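Invasion-associated protein (Mycobacterium tuberculosis, PDB 4LJ1) probably binds peptidoglycan in the mycobacterial cell wall through an NlpC/p60 domain that lacks catalytic activity. Local coordinates at residues D86-G91 with A99-K104. Numbering follows the deposited sequence.
Sequences DLIFYG and ALYLGK
Ala99 O is gripped by two groups of the neighbouring strand: Ile88 N gives it a hydrogen bond, with 2.9 Å from Ile88 N to Ala99 O, and the alpha carbon of Leu87 adds a CA-H...O contact. This is the open end of the beta hairpin of strands 87-90 and 97-103, away from its connecting loop. Strand 87-90 is the first strand of an antiparallel sheet in the NlpC/p60 domain, and its other edge makes backbone bonds to Val129 and Thr125. Ile88 and Ala99 form the hydrogen-bonded pair, closed by a return bond of 2.8 Å from Ala99 N to Ile88 O. Leu87 and Leu100 follow as the non-hydrogen-bonded pair. One further backbone bond, just before strand 87-90, ties Tyr101 N to Asp86 O at 2.8 Å, nearly in line with the carbonyl (C=O...N 175°). The axes of 87-90 and 99-103 make 134° between their N-to-C directions, an antiparallel pair with strong twist.

Side chains pack on both faces. On one, Leu87 and Leu100 meet by methyl tips, with CD2 of Leu87 4.0 Å from CD1 of Leu100; Ile52 and Tyr56 of helix 48-57 cover both leucines, joining sheet to helix. On the other lie Ile88, Ala99 and Tyr101, with Met107 of the next strand against Ile88 and Ala99. The carboxylate of Asp86 turns elsewhere, to Arg83 N and in a salt bridge to Arg130. The hydroxyl of Tyr101 hydrogen-bonds with Gly105 N. Gly103 N lies 3.5 Å above the plane of the Tyr101 ring, over its centre. The extended Ile88 side chain (chi2 163°) carries its terminal methyl to the root of the same ring, where Ile88 CD1 lies 3.7 Å from both CB and CD1 of Tyr101.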
# COMPACT_ATOMS: atom_id res chain seq x y z
N ASP A 86 5.27 6.19 -2.86
CA ASP A 86 4.03 6.86 -2.48
C ASP A 86 2.90 5.82 -2.47
O ASP A 86 2.96 4.84 -3.19
CB ASP A 86 3.70 7.98 -3.47
CG ASP A 86 4.63 9.18 -3.39
OD1 ASP A 86 5.40 9.30 -2.40
OD2 ASP A 86 4.54 10.04 -4.30
N LEU A 87 1.88 6.10 -1.69
CA LEU A 87 0.69 5.24 -1.61
C LEU A 87 -0.43 5.79 -2.50
O LEU A 87 -0.71 6.99 -2.49
CB LEU A 87 0.21 5.19 -0.16
CG LEU A 87 1.18 4.58 0.86
CD1 LEU A 87 0.56 4.66 2.25
CD2 LEU A 87 1.51 3.14 0.48
N ILE A 88 -1.02 4.89 -3.27
CA ILE A 88 -2.18 5.14 -4.11
C ILE A 88 -3.42 4.63 -3.37
O ILE A 88 -3.37 3.56 -2.77
CB ILE A 88 -2.01 4.41 -5.45
CG1 ILE A 88 -0.87 5.01 -6.27
CG2 ILE A 88 -3.32 4.43 -6.26
CD1 ILE A 88 -0.38 4.12 -7.39
N PHE A 89 -4.51 5.37 -3.45
CA PHE A 89 -5.76 4.98 -2.81
C PHE A 89 -6.90 4.90 -3.79
O PHE A 89 -6.89 5.55 -4.86
CB PHE A 89 -6.11 5.97 -1.69
CG PHE A 89 -5.11 5.99 -0.57
CD1 PHE A 89 -3.97 6.74 -0.66
CD2 PHE A 89 -5.33 5.24 0.56
CE1 PHE A 89 -3.03 6.74 0.36
CE2 PHE A 89 -4.40 5.24 1.59
CZ PHE A 89 -3.25 5.98 1.48
N TYR A 90 -7.89 4.11 -3.40
CA TYR A 90 -9.17 4.03 -4.08
C TYR A 90 -10.28 4.39 -3.11
O TYR A 90 -10.21 4.11 -1.92
CB TYR A 90 -9.37 2.61 -4.70
CG TYR A 90 -8.37 2.40 -5.81
CD1 TYR A 90 -8.65 2.82 -7.10
CD2 TYR A 90 -7.09 1.93 -5.55
CE1 TYR A 90 -7.70 2.71 -8.11
CE2 TYR A 90 -6.15 1.82 -6.57
CZ TYR A 90 -6.45 2.25 -7.84
OH TYR A 90 -5.51 2.20 -8.84
N GLY A 91 -11.35 4.96 -3.66
CA GLY A 91 -12.54 5.33 -2.91
C GLY A 91 -12.53 6.75 -2.41
O GLY A 91 -11.49 7.41 -2.36
N ALA A 99 -2.63 0.87 -2.42
CA ALA A 99 -1.62 0.17 -3.18
C ALA A 99 -0.32 0.95 -3.08
O ALA A 99 -0.33 2.12 -2.72
CB ALA A 99 -2.05 0.02 -4.64
N LEU A 100 0.79 0.29 -3.39
CA LEU A 100 2.12 0.90 -3.28
C LEU A 100 2.60 1.30 -4.69
O LEU A 100 2.75 0.44 -5.57
CB LEU A 100 3.09 -0.09 -2.66
CG LEU A 100 4.54 0.36 -2.43
CD1 LEU A 100 4.61 1.52 -1.43
CD2 LEU A 100 5.40 -0.79 -1.97
N TYR A 101 2.85 2.59 -4.92
CA TYR A 101 3.35 3.03 -6.22
C TYR A 101 4.80 2.62 -6.38
O TYR A 101 5.62 2.86 -5.50
CB TYR A 101 3.19 4.54 -6.38
CG TYR A 101 3.50 5.04 -7.79
CD1 TYR A 101 3.01 4.39 -8.90
CD2 TYR A 101 4.31 6.15 -8.00
CE1 TYR A 101 3.30 4.81 -10.18
CE2 TYR A 101 4.57 6.59 -9.29
CZ TYR A 101 4.08 5.91 -10.38
OH TYR A 101 4.35 6.29 -11.69
N LEU A 102 5.12 2.03 -7.53
CA LEU A 102 6.47 1.54 -7.81
C LEU A 102 7.25 2.42 -8.77
O LEU A 102 8.42 2.13 -9.04
CB LEU A 102 6.39 0.13 -8.41
CG LEU A 102 5.70 -0.93 -7.55
CD1 LEU A 102 5.51 -2.22 -8.31
CD2 LEU A 102 6.47 -1.17 -6.25
N GLY A 103 6.62 3.48 -9.25
CA GLY A 103 7.17 4.29 -10.32
C GLY A 103 6.82 3.70 -11.68
O GLY A 103 6.37 2.55 -11.81
N LYS A 104 7.05 4.51 -12.73
CA LYS A 104 6.85 4.07 -14.12
C LYS A 104 5.45 3.49 -14.40
O LYS A 104 5.26 2.58 -15.19
CB LYS A 104 7.95 3.08 -14.51
CG LYS A 104 9.36 3.67 -14.51
CD LYS A 104 10.41 2.63 -14.88
CE LYS A 104 11.71 3.27 -15.35
NZ LYS A 104 12.15 4.39 -14.47